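Local coordinates for protein putative dihydrodipicolinate synthase (Thermus thermophilus, PDB 2PCQ) that belongs to the dihydrodipicolinate synthetase family and adopts an eight-stranded TIM-barrel fold with added C-terminal helices, at residues Pro7-Leu16 with Pro251-Ala261; Lys225-Lys235 with Arg268-Glu279. All coordinates share one frame; numbering follows the deposited sequence.

Interaction 1 (Pro7-Leu16 with Pro251-Ala261)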
loop_
_atom_site.group_PDB
_atom_site.type_symbol
_atom_site.label_atom_id
_atom_site.label_comp_id
_atom_site.label_asym_id
_atom_site.label_seq_id
_atom_site.Cartn_x
_atom_site.Cartn_y
_atom_site.Cartn_z
ATOM N N PRO A 7 12.829 -2.343 -26.907
ATOM C CA PRO A 7 13.552 -1.334 -26.136
ATOM C C PRO A 7 14.120 -0.274 -27.066
ATOM O O PRO A 7 14.207 -0.486 -28.276
ATOM C CB PRO A 7 14.640 -2.148 -25.438
ATOM C CG PRO A 7 14.919 -3.239 -26.417
ATOM C CD PRO A 7 13.532 -3.639 -26.875
ATOM N N THR A 8 14.471 0.879 -26.504
ATOM C CA THR A 8 15.058 1.961 -27.280
ATOM C C THR A 8 16.531 1.999 -26.890
ATOM O O THR A 8 16.874 2.300 -25.748
ATOM C CB THR A 8 14.399 3.311 -26.955
ATOM O OG1 THR A 8 13.003 3.242 -27.271
ATOM C CG2 THR A 8 15.043 4.426 -27.775
ATOM N N PRO A 9 17.421 1.676 -27.839
ATOM C CA PRO A 9 18.871 1.652 -27.627
ATOM C C PRO A 9 19.558 2.979 -27.337
ATOM O O PRO A 9 19.280 3.986 -27.978
ATOM C CB PRO A 9 19.405 1.030 -28.922
ATOM C CG PRO A 9 18.236 0.255 -29.461
ATOM C CD PRO A 9 17.088 1.186 -29.187
ATOM N N PHE A 10 20.457 2.949 -26.356
ATOM C CA PHE A 10 21.284 4.090 -25.967
ATOM C C PHE A 10 22.679 3.468 -25.873
ATOM O O PHE A 10 22.793 2.281 -25.567
ATOM C CB PHE A 10 20.921 4.617 -24.568
ATOM C CG PHE A 10 19.553 5.231 -24.468
ATOM C CD1 PHE A 10 19.296 6.489 -25.006
ATOM C CD2 PHE A 10 18.517 4.548 -23.828
ATOM C CE1 PHE A 10 18.026 7.062 -24.910
ATOM C CE2 PHE A 10 17.248 5.107 -23.725
ATOM C CZ PHE A 10 16.998 6.369 -24.269
ATOM N N ASP A 11 23.733 4.231 -26.150
ATOM C CA ASP A 11 25.069 3.669 -25.991
ATOM C C ASP A 11 25.339 3.760 -24.492
ATOM O O ASP A 11 24.472 4.205 -23.741
ATOM C CB ASP A 11 26.130 4.451 -26.782
ATOM C CG ASP A 11 26.143 5.935 -26.458
ATOM O OD1 ASP A 11 25.913 6.309 -25.287
ATOM O OD2 ASP A 11 26.406 6.728 -27.385
ATOM N N ARG A 12 26.525 3.348 -24.051
ATOM C CA ARG A 12 26.858 3.390 -22.630
ATOM C C ARG A 12 26.802 4.785 -22.008
ATOM O O ARG A 12 26.567 4.920 -20.805
ATOM C CB ARG A 12 28.243 2.781 -22.390
ATOM C CG ARG A 12 28.260 1.259 -22.389
ATOM C CD ARG A 12 29.676 0.724 -22.246
ATOM N NE ARG A 12 29.718 -0.734 -22.211
ATOM C CZ ARG A 12 29.292 -1.472 -21.191
ATOM N NH1 ARG A 12 28.786 -0.894 -20.111
ATOM N NH2 ARG A 12 29.372 -2.791 -21.253
ATOM N N GLU A 13 27.013 5.817 -22.820
ATOM C CA GLU A 13 26.978 7.189 -22.317
ATOM C C GLU A 13 25.562 7.765 -22.267
ATOM O O GLU A 13 25.352 8.872 -21.770
ATOM C CB GLU A 13 27.871 8.095 -23.170
ATOM C CG GLU A 13 29.366 7.850 -23.004
ATOM C CD GLU A 13 29.794 6.468 -23.466
ATOM O OE1 GLU A 13 29.525 6.119 -24.636
ATOM O OE2 GLU A 13 30.406 5.735 -22.659
ATOM N N GLY A 14 24.595 7.019 -22.790
ATOM C CA GLY A 14 23.221 7.485 -22.761
ATOM C C GLY A 14 22.746 8.186 -24.016
ATOM O O GLY A 14 21.675 8.787 -24.022
ATOM N N ARG A 15 23.535 8.117 -25.081
ATOM C CA ARG A 15 23.153 8.751 -26.339
ATOM C C ARG A 15 22.200 7.850 -27.122
ATOM O O ARG A 15 22.442 6.651 -27.259
ATOM C CB ARG A 15 24.395 9.042 -27.192
ATOM C CG ARG A 15 25.288 10.158 -26.656
ATOM C CD ARG A 15 26.471 10.414 -27.588
ATOM N NE ARG A 15 27.470 9.351 -27.514
ATOM C CZ ARG A 15 28.532 9.374 -26.714
ATOM N NH1 ARG A 15 28.744 10.414 -25.917
ATOM N NH2 ARG A 15 29.378 8.352 -26.699
ATOM N N LEU A 16 21.111 8.426 -27.622
ATOM C CA LEU A 16 20.153 7.661 -28.407
ATOM C C LEU A 16 20.883 7.105 -29.626
ATOM O O LEU A 16 21.618 7.830 -30.299
ATOM C CB LEU A 16 19.000 8.561 -28.865
ATOM C CG LEU A 16 17.992 7.915 -29.823
ATOM C CD1 LEU A 16 17.285 6.761 -29.122
ATOM C CD2 LEU A 16 16.985 8.955 -30.295
ATOM N N PRO A 251 21.330 -5.463 -31.262
ATOM C CA PRO A 251 21.730 -4.119 -30.824
ATOM C C PRO A 251 20.739 -3.386 -29.909
ATOM O O PRO A 251 20.284 -2.289 -30.237
ATOM C CB PRO A 251 21.938 -3.389 -32.148
ATOM C CG PRO A 251 20.838 -3.947 -32.988
ATOM C CD PRO A 251 20.914 -5.444 -32.678
ATOM N N ALA A 252 20.427 -3.978 -28.760
ATOM C CA ALA A 252 19.488 -3.375 -27.818
ATOM C C ALA A 252 20.080 -2.201 -27.044
ATOM O O ALA A 252 19.350 -1.391 -26.476
ATOM C CB ALA A 252 18.984 -4.430 -26.844
ATOM N N GLY A 253 21.404 -2.106 -27.014
ATOM C CA GLY A 253 22.026 -1.013 -26.292
ATOM C C GLY A 253 21.923 -1.154 -24.779
ATOM O O GLY A 253 21.728 -2.256 -24.258
ATOM N N TYR A 254 22.037 -0.029 -24.077
ATOM C CA TYR A 254 22.005 -0.014 -22.617
ATOM C C TYR A 254 20.968 0.945 -22.054
ATOM O O TYR A 254 20.537 1.879 -22.732
ATOM C CB TYR A 254 23.379 0.403 -22.086
ATOM C CG TYR A 254 24.511 -0.426 -22.635
ATOM C CD1 TYR A 254 25.027 -1.500 -21.916
ATOM C CD2 TYR A 254 25.035 -0.165 -23.901
ATOM C CE1 TYR A 254 26.038 -2.297 -22.443
ATOM C CE2 TYR A 254 26.041 -0.953 -24.439
ATOM C CZ TYR A 254 26.537 -2.016 -23.708
ATOM O OH TYR A 254 27.528 -2.802 -24.245
ATOM N N PRO A 255 20.550 0.723 -20.799
ATOM C CA PRO A 255 19.561 1.608 -20.175
ATOM C C PRO A 255 20.218 2.981 -20.039
ATOM O O PRO A 255 21.436 3.074 -19.880
ATOM C CB PRO A 255 19.321 0.954 -18.815
ATOM C CG PRO A 255 19.578 -0.502 -19.088
ATOM C CD PRO A 255 20.819 -0.447 -19.947
ATOM N N ARG A 256 19.431 4.046 -20.095
ATOM C CA ARG A 256 20.010 5.377 -19.982
ATOM C C ARG A 256 20.450 5.645 -18.543
ATOM O O ARG A 256 19.705 5.369 -17.605
ATOM C CB ARG A 256 19.000 6.435 -20.440
ATOM C CG ARG A 256 19.660 7.678 -21.004
ATOM C CD ARG A 256 18.679 8.617 -21.705
ATOM N NE ARG A 256 19.389 9.391 -22.719
ATOM C CZ ARG A 256 18.881 10.402 -23.418
ATOM N NH1 ARG A 256 17.631 10.802 -23.232
ATOM N NH2 ARG A 256 19.637 11.008 -24.325
ATOM N N PRO A 257 21.680 6.164 -18.350
ATOM C CA PRO A 257 22.170 6.449 -16.995
ATOM C C PRO A 257 21.131 7.293 -16.266
ATOM O O PRO A 257 20.442 8.101 -16.889
ATOM C CB PRO A 257 23.466 7.214 -17.251
ATOM C CG PRO A 257 23.961 6.594 -18.534
ATOM C CD PRO A 257 22.692 6.522 -19.361
ATOM N N PRO A 258 21.049 7.168 -14.932
ATOM C CA PRO A 258 21.832 6.348 -14.003
ATOM C C PRO A 258 21.500 4.859 -13.898
ATOM O O PRO A 258 22.013 4.179 -13.013
ATOM C CB PRO A 258 21.606 7.055 -12.681
ATOM C CG PRO A 258 20.134 7.367 -12.777
ATOM C CD PRO A 258 19.984 7.888 -14.202
ATOM N N TYR A 259 20.648 4.345 -14.771
ATOM C CA TYR A 259 20.314 2.932 -14.684
ATOM C C TYR A 259 21.502 2.047 -15.078
ATOM O O TYR A 259 22.299 2.408 -15.945
ATOM C CB TYR A 259 19.063 2.640 -15.518
ATOM C CG TYR A 259 17.824 3.254 -14.890
ATOM C CD1 TYR A 259 17.389 4.535 -15.242
ATOM C CD2 TYR A 259 17.122 2.574 -13.893
ATOM C CE1 TYR A 259 16.285 5.122 -14.613
ATOM C CE2 TYR A 259 16.024 3.151 -13.258
ATOM C CZ TYR A 259 15.609 4.420 -13.624
ATOM O OH TYR A 259 14.513 4.973 -13.003
ATOM N N PRO A 260 21.637 0.875 -14.430
ATOM C CA PRO A 260 22.717 -0.089 -14.659
ATOM C C PRO A 260 22.783 -0.761 -16.023
ATOM O O PRO A 260 21.765 -1.171 -16.586
ATOM C CB PRO A 260 22.518 -1.092 -13.526
ATOM C CG PRO A 260 21.029 -1.146 -13.415
ATOM C CD PRO A 260 20.641 0.321 -13.492
ATOM N N ALA A 261 24.003 -0.880 -16.540
ATOM C CA ALA A 261 24.248 -1.506 -17.835
ATOM C C ALA A 261 23.982 -3.008 -17.769
ATOM O O ALA A 261 23.654 -3.640 -18.775
ATOM C CB ALA A 261 25.688 -1.250 -18.269
#

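Interaction 2 (Lys225-Lys235 with Arg268-Glu279)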
loop_
_atom_site.group_PDB
_atom_site.type_symbol
_atom_site.label_atom_id
_atom_site.label_comp_id
_atom_site.label_asym_id
_atom_site.label_seq_id
_atom_site.Cartn_x
_atom_site.Cartn_y
_atom_site.Cartn_z
ATOM N N LYS A 225 6.539 -23.930 -19.047
ATOM C CA LYS A 225 7.891 -23.824 -19.584
ATOM C C LYS A 225 8.359 -22.373 -19.680
ATOM O O LYS A 225 9.525 -22.067 -19.410
ATOM C CB LYS A 225 7.962 -24.468 -20.969
ATOM C CG LYS A 225 9.332 -24.361 -21.633
ATOM C CD LYS A 225 9.361 -25.095 -22.967
ATOM C CE LYS A 225 9.165 -26.595 -22.780
ATOM N NZ LYS A 225 10.247 -27.190 -21.947
ATOM N N LEU A 226 7.448 -21.482 -20.058
ATOM C CA LEU A 226 7.781 -20.067 -20.208
ATOM C C LEU A 226 7.671 -19.239 -18.922
ATOM O O LEU A 226 8.116 -18.090 -18.882
ATOM C CB LEU A 226 6.897 -19.439 -21.294
ATOM C CG LEU A 226 7.034 -20.013 -22.709
ATOM C CD1 LEU A 226 6.007 -19.367 -23.641
ATOM C CD2 LEU A 226 8.453 -19.771 -23.219
ATOM N N PHE A 227 7.091 -19.810 -17.875
ATOM C CA PHE A 227 6.933 -19.077 -16.622
ATOM C C PHE A 227 8.231 -18.471 -16.062
ATOM O O PHE A 227 8.274 -17.286 -15.743
ATOM C CB PHE A 227 6.297 -19.967 -15.549
ATOM C CG PHE A 227 6.174 -19.291 -14.210
ATOM C CD1 PHE A 227 5.118 -18.418 -13.950
ATOM C CD2 PHE A 227 7.152 -19.473 -13.233
ATOM C CE1 PHE A 227 5.040 -17.730 -12.736
ATOM C CE2 PHE A 227 7.086 -18.789 -12.015
ATOM C CZ PHE A 227 6.029 -17.916 -11.766
ATOM N N PRO A 228 9.300 -19.280 -15.923
ATOM C CA PRO A 228 10.565 -18.759 -15.389
ATOM C C PRO A 228 11.118 -17.576 -16.178
ATOM O O PRO A 228 11.615 -16.611 -15.595
ATOM C CB PRO A 228 11.488 -19.977 -15.438
ATOM C CG PRO A 228 10.539 -21.116 -15.219
ATOM C CD PRO A 228 9.389 -20.737 -16.130
ATOM N N LEU A 229 11.029 -17.656 -17.505
ATOM C CA LEU A 229 11.509 -16.590 -18.376
ATOM C C LEU A 229 10.725 -15.303 -18.121
ATOM O O LEU A 229 11.308 -14.239 -17.920
ATOM C CB LEU A 229 11.350 -16.986 -19.852
ATOM C CG LEU A 229 11.757 -15.920 -20.879
ATOM C CD1 LEU A 229 13.271 -15.918 -21.023
ATOM C CD2 LEU A 229 11.097 -16.196 -22.230
ATOM N N GLY A 230 9.400 -15.407 -18.130
ATOM C CA GLY A 230 8.568 -14.238 -17.910
ATOM C C GLY A 230 8.653 -13.677 -16.503
ATOM O O GLY A 230 8.622 -12.461 -16.316
ATOM N N ASP A 231 8.761 -14.564 -15.518
ATOM C CA ASP A 231 8.845 -14.173 -14.111
ATOM C C ASP A 231 10.133 -13.421 -13.809
ATOM O O ASP A 231 10.106 -12.362 -13.188
ATOM C CB ASP A 231 8.762 -15.412 -13.214
ATOM C CG ASP A 231 8.933 -15.080 -11.736
ATOM O OD1 ASP A 231 8.044 -14.418 -11.160
ATOM O OD2 ASP A 231 9.962 -15.480 -11.150
ATOM N N LEU A 232 11.263 -13.975 -14.241
ATOM C CA LEU A 232 12.551 -13.332 -14.002
ATOM C C LEU A 232 12.693 -12.027 -14.770
ATOM O O LEU A 232 13.220 -11.051 -14.247
ATOM C CB LEU A 232 13.701 -14.271 -14.374
ATOM C CG LEU A 232 13.985 -15.376 -13.357
ATOM C CD1 LEU A 232 15.028 -16.326 -13.914
ATOM C CD2 LEU A 232 14.460 -14.753 -12.042
ATOM N N LEU A 233 12.221 -12.007 -16.011
ATOM C CA LEU A 233 12.315 -10.801 -16.819
ATOM C C LEU A 233 11.535 -9.657 -16.174
ATOM O O LEU A 233 11.977 -8.508 -16.193
ATOM C CB LEU A 233 11.789 -11.067 -18.234
ATOM C CG LEU A 233 12.079 -9.991 -19.287
ATOM C CD1 LEU A 233 13.586 -9.753 -19.381
ATOM C CD2 LEU A 233 11.518 -10.428 -20.638
ATOM N N ALA A 234 10.379 -9.973 -15.598
ATOM C CA ALA A 234 9.560 -8.957 -14.944
ATOM C C ALA A 234 10.318 -8.370 -13.758
ATOM O O ALA A 234 10.212 -7.180 -13.474
ATOM C CB ALA A 234 8.240 -9.561 -14.474
ATOM N N LYS A 235 11.083 -9.210 -13.069
ATOM C CA LYS A 235 11.861 -8.756 -11.922
ATOM C C LYS A 235 13.077 -7.950 -12.367
ATOM O O LYS A 235 13.472 -6.998 -11.698
ATOM C CB LYS A 235 12.322 -9.953 -11.080
ATOM C CG LYS A 235 11.193 -10.695 -10.384
ATOM C CD LYS A 235 11.691 -11.978 -9.729
ATOM C CE LYS A 235 10.565 -12.706 -9.011
ATOM N NZ LYS A 235 10.996 -14.041 -8.526
ATOM N N ARG A 268 21.090 -15.613 -12.751
ATOM C CA ARG A 268 19.939 -16.503 -12.653
ATOM C C ARG A 268 19.225 -16.618 -13.997
ATOM O O ARG A 268 18.694 -17.670 -14.340
ATOM C CB ARG A 268 18.946 -15.983 -11.611
ATOM C CG ARG A 268 19.428 -16.073 -10.173
ATOM C CD ARG A 268 18.475 -15.338 -9.240
ATOM N NE ARG A 268 17.117 -15.869 -9.304
ATOM C CZ ARG A 268 16.071 -15.315 -8.699
ATOM N NH1 ARG A 268 16.228 -14.208 -7.985
ATOM N NH2 ARG A 268 14.868 -15.867 -8.803
ATOM N N PHE A 269 19.220 -15.530 -14.757
ATOM C CA PHE A 269 18.540 -15.509 -16.046
ATOM C C PHE A 269 19.273 -16.253 -17.159
ATOM O O PHE A 269 18.644 -16.930 -17.969
ATOM C CB PHE A 269 18.314 -14.063 -16.487
ATOM C CG PHE A 269 17.293 -13.913 -17.575
ATOM C CD1 PHE A 269 15.941 -14.112 -17.307
ATOM C CD2 PHE A 269 17.676 -13.554 -18.860
ATOM C CE1 PHE A 269 14.985 -13.951 -18.306
ATOM C CE2 PHE A 269 16.729 -13.390 -19.866
ATOM C CZ PHE A 269 15.379 -13.587 -19.588
ATOM N N LEU A 270 20.597 -16.120 -17.200
ATOM C CA LEU A 270 21.411 -16.755 -18.237
ATOM C C LEU A 270 21.022 -18.204 -18.539
ATOM O O LEU A 270 20.674 -18.528 -19.672
ATOM C CB LEU A 270 22.900 -16.667 -17.867
ATOM C CG LEU A 270 23.925 -17.301 -18.819
ATOM C CD1 LEU A 270 23.804 -16.696 -20.212
ATOM C CD2 LEU A 270 25.329 -17.085 -18.263
ATOM N N PRO A 271 21.064 -19.091 -17.531
ATOM C CA PRO A 271 20.698 -20.487 -17.792
ATOM C C PRO A 271 19.260 -20.674 -18.274
ATOM O O PRO A 271 18.972 -21.593 -19.042
ATOM C CB PRO A 271 20.967 -21.175 -16.451
ATOM C CG PRO A 271 20.765 -20.078 -15.454
ATOM C CD PRO A 271 21.444 -18.906 -16.119
ATOM N N VAL A 272 18.357 -19.809 -17.821
ATOM C CA VAL A 272 16.967 -19.903 -18.243
ATOM C C VAL A 272 16.879 -19.588 -19.734
ATOM O O VAL A 272 16.246 -20.317 -20.495
ATOM C CB VAL A 272 16.064 -18.920 -17.455
ATOM C CG1 VAL A 272 14.666 -18.895 -18.060
ATOM C CG2 VAL A 272 15.981 -19.348 -15.994
ATOM N N LEU A 273 17.529 -18.503 -20.146
ATOM C CA LEU A 273 17.526 -18.094 -21.544
ATOM C C LEU A 273 18.222 -19.134 -22.423
ATOM O O LEU A 273 17.693 -19.534 -23.460
ATOM C CB LEU A 273 18.225 -16.742 -21.698
ATOM C CG LEU A 273 18.304 -16.165 -23.113
ATOM C CD1 LEU A 273 16.901 -16.043 -23.693
ATOM C CD2 LEU A 273 18.988 -14.803 -23.074
ATOM N N GLU A 274 19.413 -19.562 -22.008
ATOM C CA GLU A 274 20.166 -20.558 -22.764
ATOM C C GLU A 274 19.392 -21.864 -22.896
ATOM O O GLU A 274 19.462 -22.532 -23.925
ATOM C CB GLU A 274 21.520 -20.827 -22.100
ATOM C CG GLU A 274 22.572 -19.769 -22.390
ATOM C CD GLU A 274 22.785 -19.563 -23.880
ATOM O OE1 GLU A 274 22.948 -20.566 -24.608
ATOM O OE2 GLU A 274 22.793 -18.398 -24.329
ATOM N N GLY A 275 18.656 -22.224 -21.848
ATOM C CA GLY A 275 17.874 -23.446 -21.878
ATOM C C GLY A 275 16.806 -23.392 -22.955
ATOM O O GLY A 275 16.635 -24.339 -23.725
ATOM N N LEU A 276 16.079 -22.280 -23.011
ATOM C CA LEU A 276 15.038 -22.113 -24.014
ATOM C C LEU A 276 15.660 -22.041 -25.400
ATOM O O LEU A 276 15.084 -22.521 -26.375
ATOM C CB LEU A 276 14.229 -20.839 -23.746
ATOM C CG LEU A 276 13.239 -20.905 -22.581
ATOM C CD1 LEU A 276 12.609 -19.538 -22.349
ATOM C CD2 LEU A 276 12.167 -21.939 -22.891
ATOM N N LYS A 277 16.843 -21.443 -25.488
ATOM C CA LYS A 277 17.510 -21.328 -26.776
ATOM C C LYS A 277 17.895 -22.708 -27.302
ATOM O O LYS A 277 17.759 -22.987 -28.491
ATOM C CB LYS A 277 18.759 -20.455 -26.663
ATOM C CG LYS A 277 19.445 -20.216 -28.000
ATOM C CD LYS A 277 20.699 -19.379 -27.839
ATOM C CE LYS A 277 21.391 -19.181 -29.173
ATOM N NZ LYS A 277 22.674 -18.450 -29.018
ATOM N N GLU A 278 18.372 -23.566 -26.404
ATOM C CA GLU A 278 18.774 -24.919 -26.772
ATOM C C GLU A 278 17.557 -25.720 -27.232
ATOM O O GLU A 278 17.675 -26.607 -28.075
ATOM C CB GLU A 278 19.441 -25.605 -25.578
ATOM C CG GLU A 278 19.973 -26.999 -25.865
ATOM C CD GLU A 278 20.992 -27.017 -26.992
ATOM O OE1 GLU A 278 21.958 -26.226 -26.936
ATOM O OE2 GLU A 278 20.828 -27.825 -27.933
ATOM N N GLU A 279 16.389 -25.401 -26.676
ATOM C CA GLU A 279 15.150 -26.080 -27.052
ATOM C C GLU A 279 14.627 -25.556 -28.383
ATOM O O GLU A 279 13.693 -26.121 -28.949
ATOM C CB GLU A 279 14.060 -25.874 -25.998
ATOM C CG GLU A 279 14.290 -26.569 -24.681
ATOM C CD GLU A 279 13.065 -26.495 -23.793
ATOM O OE1 GLU A 279 12.005 -27.011 -24.204
ATOM O OE2 GLU A 279 13.153 -25.920 -22.692
HETATM O O HOH W 1 13.491 -13.317 -6.379
#

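Interaction 1 (Pro7-Leu16 with Pro251-Ala261)
Arg256 reaches across to the backbone of Gly14 and holds its carbonyl with two nitrogens: NE to Gly14 O at 2.7 Å is the main bond, made in the carbonyl plane, while NH2 to the same oxygen at 3.0 Å is bent and weak. A chi1 of -151° swings CG roughly opposite the backbone N, and the extended chain carries NE to Gly14 across the Phe10 face. CD forms a CH-pi contact 3.9 Å from the Phe10 ring centroid, and the guanidinium lies nearly parallel to the ring, the planes 16° apart. NH2 also forms a salt bridge with Glu51, and NH1 bonds the carbonyl of His46; a long, multidentate arginine suits this buried place.

A backbone bond, Tyr254 N to Phe10 O at 2.9 Å, ties the loops a second time. Further out, Arg12 is laid over one face of the Tyr254 ring, CG 3.8 Å from the centroid. Gly14, closing the type I turn from Asp11, has positive phi (96°) and no side chain, and its CA packs 3.6 Å from Pro257 CD.

Segment 7-16 follows the first strand, 2-6, of the (beta/alpha)8 barrel, and 251-261 lies beyond the eighth. Lys242 of helix 216-247 bridges the loops through the carbonyls of Thr8 and Tyr254, Arg246 holds those of Gly253 and Ala261, and Phe21 of helix 18-28 packs on Pro9.

Interaction 2 (Lys225-Lys235 with Arg268-Glu279)
Leu229 and Leu232 of helix 225-235 pack against Phe269, Val272 and Leu276 of helix 268-278, the segments running roughly antiparallel at 143° with axes 9.7 Å apart. They belong to helices 216-247 and 266-278, which follow the eighth barrel strand; Tyr204 of helix 201-212 also touches Leu229. Here the contact is tight. Leu229 splits its branches: CD1 lies 3.5 Å from Phe269 CZ, while CD2 meets Leu276 CD1 at 3.7 Å. Leu232 sets CB against the edge of the Phe269 ring and sends CD1 to Val272 CG2, 3.8 Å away. Forked leucines and compact valine thus meet through carbon atoms, with the carbonyl of Leu229 at the Phe269 edge.

Both ends are looser and more exposed. At one, Lys225 bends at chi3 and chi4 (-65° and -61°), turning NZ onto Glu279; the salt bridge is 2.9 Å to OE1, on its syn lone pair. At the other, Leu232 CD2 sits over a face of the Arg268 guanidinium. Lys235 NZ lies 4.3 Å from Arg268 NH2 but is paired with Asp231 OD2 at 3.2 Å, and a water accepts from Arg268 NH1 and, weakly, from Lys235.

Apolar burial therefore probably supplies most of the adhesion, with Asp231 and the water likely to moderate the clustered positive charge.

Helix 216-247 connects the two contacts. Interaction 2 uses its 225-235 portion as a packing surface, whereas interaction 1 rests against residues further along the same helix. The chain then runs through 251-261 into helix 266-278, so the segments alternate in sequence. The centres of the two contacts are about 22 Å apart, their nearest atoms about 9 Å, without touching. Interaction 1 is a polar and aromatic joint between loops, part of it beside the second subunit, where Arg256 packs on Pro75 of that subunit; interaction 2 is a largely hydrophobic helix pair. A glycerol, probably from the crystallisation liquor, is hydrogen-bonded to Tyr254 OH. The potassium site involves Ala143 and Val148, which belong to neither contact.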